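Side-chain contacts in polysialic acid O-acetyltransferase (Escherichia coli, PDB 3JQY), which transfers acetyl groups from acetyl-CoA to O7 or O9 of the sialic acid units in long capsular polysialic acid chains: residues L75-R80 and N84-H89; G96-T101 and V106-R111. One frame throughout, in Å; residues are numbered along the deposited sequence.

Interaction 1. Residues L75-R80 and N84-H89; sequences LTVIFR and NYVRIH
F79 and N84 pass alongside each other in opposite directions, and the start of the asparagine side chain meets the rim of the ring: N84 CB lies in the ring plane, 3.4 Å from F79 CD2. CG of N84 lies anti to the carbonyl carbon (chi1 -60°), which turns the amide back to the end of the strand 75-80, where N84 ND2 gives a hydrogen bond of 3.1 Å to R80 O. The bond is bent, 150° at the hydrogen, and the donor stands above the carbonyl plane instead of on a lone pair. The other end of the amide, OD1, accepts from S104 N, which fixes the rotation of the group between two backbone partners. An alanine at N84 would keep the touch on the F79 rim but would probably leave R80 O and S104 N without these mates and the turn between the strands less firmly held. Farther along the ring, V86 approaches obliquely, its CG2 3.7 Å from F79 CE2. The same methyl faces V77, with V86 CG2 4.2 Å from V77 CG1, and so packs against two side chains of the facing strand. L75 and I88 complete the apolar row tip to tip, L75 CD2 lying 4.1 Å from I88 CD1. Strands 75-80 and 85-88 run in nearly opposite directions, at 158°, with their axes 9.2 Å apart: they face each other across the interior of the left-handed beta-helix. Strand 53-58 on one side and strand 97-101 on the other pair in parallel with 71-80; 63-66 and 105-108 likewise flank 85-88, and the F79 ring meets that of F57 nearly parallel.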
loop_
_atom_site.group_PDB
_atom_site.type_symbol
_atom_site.label_atom_id
_atom_site.label_comp_id
_atom_site.label_asym_id
_atom_site.label_seq_id
_atom_site.Cartn_x
_atom_site.Cartn_y
_atom_site.Cartn_z
ATOM N N LEU B 75 10.899 10.837 -15.142
ATOM C CA LEU B 75 9.643 10.665 -15.856
ATOM C C LEU B 75 9.855 9.729 -17.047
ATOM O O LEU B 75 10.814 9.894 -17.804
ATOM C CB LEU B 75 9.149 12.022 -16.354
ATOM C CG LEU B 75 7.944 11.971 -17.296
ATOM C CD1 LEU B 75 6.706 11.528 -16.536
ATOM C CD2 LEU B 75 7.723 13.328 -17.949
ATOM N N THR B 76 8.963 8.751 -17.201
ATOM C CA THR B 76 8.949 7.874 -18.369
ATOM C C THR B 76 7.567 7.974 -18.996
ATOM O O THR B 76 6.562 7.766 -18.321
ATOM C CB THR B 76 9.219 6.400 -17.997
ATOM O OG1 THR B 76 10.485 6.289 -17.338
ATOM C CG2 THR B 76 9.228 5.515 -19.253
ATOM N N VAL B 77 7.524 8.320 -20.277
ATOM C CA VAL B 77 6.271 8.376 -21.025
ATOM C C VAL B 77 6.322 7.321 -22.116
ATOM O O VAL B 77 7.196 7.354 -22.976
ATOM C CB VAL B 77 6.044 9.757 -21.671
ATOM C CG1 VAL B 77 4.702 9.792 -22.356
ATOM C CG2 VAL B 77 6.136 10.860 -20.622
ATOM N N ILE B 78 5.400 6.365 -22.053
ATOM C CA ILE B 78 5.364 5.290 -23.032
ATOM C C ILE B 78 4.106 5.404 -23.872
ATOM O O ILE B 78 3.002 5.521 -23.335
ATOM C CB ILE B 78 5.407 3.907 -22.362
ATOM C CG1 ILE B 78 6.671 3.775 -21.515
ATOM C CG2 ILE B 78 5.334 2.808 -23.424
ATOM C CD1 ILE B 78 6.739 2.502 -20.711
ATOM N N PHE B 79 4.279 5.382 -25.188
ATOM C CA PHE B 79 3.155 5.414 -26.123
ATOM C C PHE B 79 2.959 4.025 -26.721
ATOM O O PHE B 79 3.864 3.497 -27.371
ATOM C CB PHE B 79 3.420 6.419 -27.251
ATOM C CG PHE B 79 3.355 7.851 -26.815
ATOM C CD1 PHE B 79 4.510 8.538 -26.470
ATOM C CD2 PHE B 79 2.139 8.508 -26.738
ATOM C CE1 PHE B 79 4.454 9.860 -26.063
ATOM C CE2 PHE B 79 2.076 9.838 -26.335
ATOM C CZ PHE B 79 3.231 10.511 -25.997
ATOM N N ARG B 80 1.794 3.432 -26.487
ATOM C CA ARG B 80 1.468 2.122 -27.062
ATOM C C ARG B 80 0.377 2.292 -28.110
ATOM O O ARG B 80 -0.699 2.810 -27.826
ATOM C CB ARG B 80 1.017 1.143 -25.973
ATOM C CG ARG B 80 2.035 0.935 -24.855
ATOM C CD ARG B 80 1.679 -0.298 -24.036
ATOM N NE ARG B 80 2.337 -0.323 -22.730
ATOM C CZ ARG B 80 3.607 -0.656 -22.538
ATOM N NH1 ARG B 80 4.378 -0.982 -23.568
ATOM N NH2 ARG B 80 4.110 -0.648 -21.310
ATOM N N ASN B 84 -2.070 8.652 -29.821
ATOM C CA ASN B 84 -2.060 9.097 -28.428
ATOM C C ASN B 84 -1.523 10.517 -28.312
ATOM O O ASN B 84 -0.797 10.983 -29.189
ATOM C CB ASN B 84 -1.175 8.179 -27.575
ATOM C CG ASN B 84 -1.652 6.739 -27.571
ATOM O OD1 ASN B 84 -2.649 6.408 -26.943
ATOM N ND2 ASN B 84 -0.919 5.874 -28.252
ATOM N N TYR B 85 -1.857 11.186 -27.210
ATOM C CA TYR B 85 -1.516 12.596 -27.007
ATOM C C TYR B 85 -1.265 12.809 -25.523
ATOM O O TYR B 85 -2.102 12.460 -24.693
ATOM C CB TYR B 85 -2.689 13.469 -27.458
ATOM C CG TYR B 85 -2.531 14.965 -27.266
ATOM C CD1 TYR B 85 -1.892 15.749 -28.221
ATOM C CD2 TYR B 85 -3.052 15.598 -26.142
ATOM C CE1 TYR B 85 -1.766 17.123 -28.055
ATOM C CE2 TYR B 85 -2.932 16.969 -25.968
ATOM C CZ TYR B 85 -2.289 17.724 -26.923
ATOM O OH TYR B 85 -2.174 19.083 -26.734
ATOM N N VAL B 86 -0.097 13.348 -25.193
ATOM C CA VAL B 86 0.228 13.698 -23.813
ATOM C C VAL B 86 0.733 15.139 -23.799
ATOM O O VAL B 86 1.650 15.492 -24.549
ATOM C CB VAL B 86 1.312 12.766 -23.219
ATOM C CG1 VAL B 86 1.706 13.207 -21.805
ATOM C CG2 VAL B 86 0.829 11.313 -23.206
ATOM N N ARG B 87 0.124 15.974 -22.960
ATOM C CA ARG B 87 0.547 17.362 -22.854
ATOM C C ARG B 87 0.739 17.734 -21.402
ATOM O O ARG B 87 -0.174 17.575 -20.579
ATOM C CB ARG B 87 -0.471 18.313 -23.483
ATOM C CG ARG B 87 -0.076 19.783 -23.371
ATOM C CD ARG B 87 -1.155 20.699 -23.971
ATOM N NE ARG B 87 -0.797 22.117 -23.858
ATOM C CZ ARG B 87 -1.566 23.124 -24.267
ATOM N NH1 ARG B 87 -2.747 22.879 -24.821
ATOM N NH2 ARG B 87 -1.154 24.380 -24.120
ATOM N N ILE B 88 1.929 18.227 -21.092
ATOM C CA ILE B 88 2.251 18.645 -19.740
ATOM C C ILE B 88 2.457 20.155 -19.727
ATOM O O ILE B 88 3.384 20.668 -20.348
ATOM C CB ILE B 88 3.494 17.913 -19.223
ATOM C CG1 ILE B 88 3.265 16.397 -19.266
ATOM C CG2 ILE B 88 3.841 18.371 -17.810
ATOM C CD1 ILE B 88 4.435 15.576 -18.777
ATOM N N HIS B 89 1.577 20.859 -19.023
ATOM C CA HIS B 89 1.550 22.324 -19.061
ATOM C C HIS B 89 2.642 22.983 -18.217
ATOM O O HIS B 89 3.191 22.376 -17.300
ATOM C CB HIS B 89 0.187 22.844 -18.600
ATOM C CG HIS B 89 -0.901 22.719 -19.622
ATOM N ND1 HIS B 89 -1.450 21.508 -19.986
ATOM C CD2 HIS B 89 -1.568 23.663 -20.330
ATOM C CE1 HIS B 89 -2.397 21.709 -20.885
ATOM N NE2 HIS B 89 -2.488 23.007 -21.112
#

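Interaction 2. Residues G96-T101 and V106-R111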
loop_
_atom_site.group_PDB
_atom_site.type_symbol
_atom_site.label_atom_id
_atom_site.label_comp_id
_atom_site.label_asym_id
_atom_site.label_seq_id
_atom_site.Cartn_x
_atom_site.Cartn_y
_atom_site.Cartn_z
ATOM N N GLY B 96 7.510 9.844 -12.375
ATOM C CA GLY B 96 6.710 8.644 -12.540
ATOM C C GLY B 96 6.538 8.126 -13.954
ATOM O O GLY B 96 7.344 8.401 -14.845
ATOM N N ASP B 97 5.474 7.355 -14.149
ATOM C CA ASP B 97 5.266 6.649 -15.401
ATOM C C ASP B 97 3.910 6.983 -15.990
ATOM O O ASP B 97 2.884 6.764 -15.351
ATOM C CB ASP B 97 5.351 5.144 -15.165
ATOM C CG ASP B 97 6.745 4.702 -14.750
ATOM O OD1 ASP B 97 6.926 4.337 -13.572
ATOM O OD2 ASP B 97 7.659 4.740 -15.600
ATOM N N ILE B 98 3.910 7.496 -17.215
ATOM C CA ILE B 98 2.669 7.755 -17.926
ATOM C C ILE B 98 2.599 6.845 -19.141
ATOM O O ILE B 98 3.457 6.911 -20.014
ATOM C CB ILE B 98 2.586 9.210 -18.423
ATOM C CG1 ILE B 98 2.627 10.191 -17.245
ATOM C CG2 ILE B 98 1.322 9.409 -19.251
ATOM C CD1 ILE B 98 2.683 11.652 -17.686
ATOM N N VAL B 99 1.583 5.993 -19.196
ATOM C CA VAL B 99 1.407 5.114 -20.347
ATOM C C VAL B 99 0.119 5.481 -21.079
ATOM O O VAL B 99 -0.974 5.378 -20.516
ATOM C CB VAL B 99 1.409 3.627 -19.929
ATOM C CG1 VAL B 99 1.294 2.714 -21.153
ATOM C CG2 VAL B 99 2.675 3.313 -19.131
ATOM N N ALA B 100 0.268 5.913 -22.332
ATOM C CA ALA B 100 -0.852 6.319 -23.182
ATOM C C ALA B 100 -1.056 5.262 -24.253
ATOM O O ALA B 100 -0.192 5.055 -25.105
ATOM C CB ALA B 100 -0.577 7.685 -23.823
ATOM N N THR B 101 -2.204 4.596 -24.207
ATOM C CA THR B 101 -2.394 3.359 -24.958
ATOM C C THR B 101 -3.579 3.443 -25.903
ATOM O O THR B 101 -4.686 3.807 -25.502
ATOM C CB THR B 101 -2.631 2.169 -23.995
ATOM O OG1 THR B 101 -1.474 1.968 -23.175
ATOM C CG2 THR B 101 -2.924 0.896 -24.774
ATOM N N VAL B 106 -3.590 12.206 -22.261
ATOM C CA VAL B 106 -3.243 12.458 -20.869
ATOM C C VAL B 106 -2.795 13.905 -20.808
ATOM O O VAL B 106 -1.889 14.302 -21.531
ATOM C CB VAL B 106 -2.128 11.526 -20.374
ATOM C CG1 VAL B 106 -1.733 11.869 -18.937
ATOM C CG2 VAL B 106 -2.584 10.062 -20.463
ATOM N N ILE B 107 -3.457 14.691 -19.970
ATOM C CA ILE B 107 -3.170 16.115 -19.855
ATOM C C ILE B 107 -2.920 16.469 -18.401
ATOM O O ILE B 107 -3.674 16.064 -17.524
ATOM C CB ILE B 107 -4.348 16.983 -20.358
ATOM C CG1 ILE B 107 -4.812 16.529 -21.746
ATOM C CG2 ILE B 107 -3.966 18.464 -20.346
ATOM C CD1 ILE B 107 -3.724 16.513 -22.789
ATOM N N ILE B 108 -1.859 17.226 -18.155
ATOM C CA ILE B 108 -1.528 17.674 -16.811
ATOM C C ILE B 108 -1.409 19.197 -16.816
ATOM O O ILE B 108 -0.622 19.760 -17.568
ATOM C CB ILE B 108 -0.224 17.031 -16.349
ATOM C CG1 ILE B 108 -0.389 15.501 -16.325
ATOM C CG2 ILE B 108 0.183 17.573 -14.979
ATOM C CD1 ILE B 108 0.875 14.746 -16.006
ATOM N N GLY B 109 -2.214 19.855 -15.989
ATOM C CA GLY B 109 -2.353 21.302 -16.031
ATOM C C GLY B 109 -1.198 22.089 -15.432
ATOM O O GLY B 109 -0.231 21.525 -14.927
ATOM N N ARG B 110 -1.325 23.412 -15.477
ATOM C CA ARG B 110 -0.280 24.323 -15.022
ATOM C C ARG B 110 -0.077 24.313 -13.512
ATOM O O ARG B 110 -1.041 24.223 -12.748
ATOM C CB ARG B 110 -0.625 25.754 -15.460
ATOM C CG ARG B 110 -0.695 25.926 -16.957
ATOM C CD ARG B 110 -0.870 27.395 -17.333
ATOM N NE ARG B 110 -2.249 27.842 -17.174
ATOM C CZ ARG B 110 -3.161 27.804 -18.142
ATOM N NH1 ARG B 110 -2.842 27.336 -19.342
ATOM N NH2 ARG B 110 -4.396 28.235 -17.911
ATOM N N ARG B 111 1.184 24.426 -13.096
ATOM C CA ARG B 111 1.534 24.576 -11.687
ATOM C C ARG B 111 1.088 23.398 -10.830
ATOM O O ARG B 111 0.906 23.532 -9.623
ATOM C CB ARG B 111 0.959 25.883 -11.121
ATOM C CG ARG B 111 1.404 27.130 -11.888
ATOM C CD ARG B 111 0.652 28.374 -11.433
ATOM N NE ARG B 111 -0.798 28.214 -11.553
ATOM C CZ ARG B 111 -1.511 28.544 -12.625
ATOM N NH1 ARG B 111 -0.922 29.065 -13.699
ATOM N NH2 ARG B 111 -2.822 28.351 -12.627
#
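I98 makes the apolar contact from the strand 97-101 by using two branches, one for each partner on the segment 106-111. Its CG2 methyl, anti to the backbone N, comes slantwise onto V106 and sits near both valine methyls, 3.9 Å from V106 CG1 and 4.1 Å from V106 CG2. Its longer branch reaches toward I108 tip to tip, I98 CD1 lying 4.0 Å from I108 CD1. The two isoleucines share one shape, with CG1 anti to the carbonyl carbon (chi1 -61° in both) and an extended chi2, which carries each CD1 away from its own backbone toward the other. Aliphatic side chains meeting in this way across the interior of a coil are characteristic of the left-handed beta-helix of the hexapeptide-repeat transferases, where strands on different faces of the prism send their inward residues to a common core. A100, also directed inward, packs on F79, N84 and V86 of the preceding coil; V106 likewise rests on V86. No hydrogen bond joins the two segments; their polar links go to other parts of the chain. V99 O and T101 N both pair with T122 OG1, I108 O accepts from H89 ND1, and beyond the strand R111 NE forms a salt bridge with D132.

Overall arrangement
After the strands up to 63-66, the chain runs along 75-80, turns through three residues and returns as 84-89, closing interaction 1. It then passes the strand 93-95 and a corner at G96, runs along 97-101 and comes back through four residues to 106-111, closing interaction 2. The two contacts therefore lie in series, neither enclosing nor crossing the other, with centres about 6 Å apart. Probable backbone hydrogen bonds, Y85 O to V106 N and H89 N to I108 O, join their second segments. The strands of interaction 2 lie next to those of interaction 1 in both sheets, so both contacts bridge the same two sheets at successive levels.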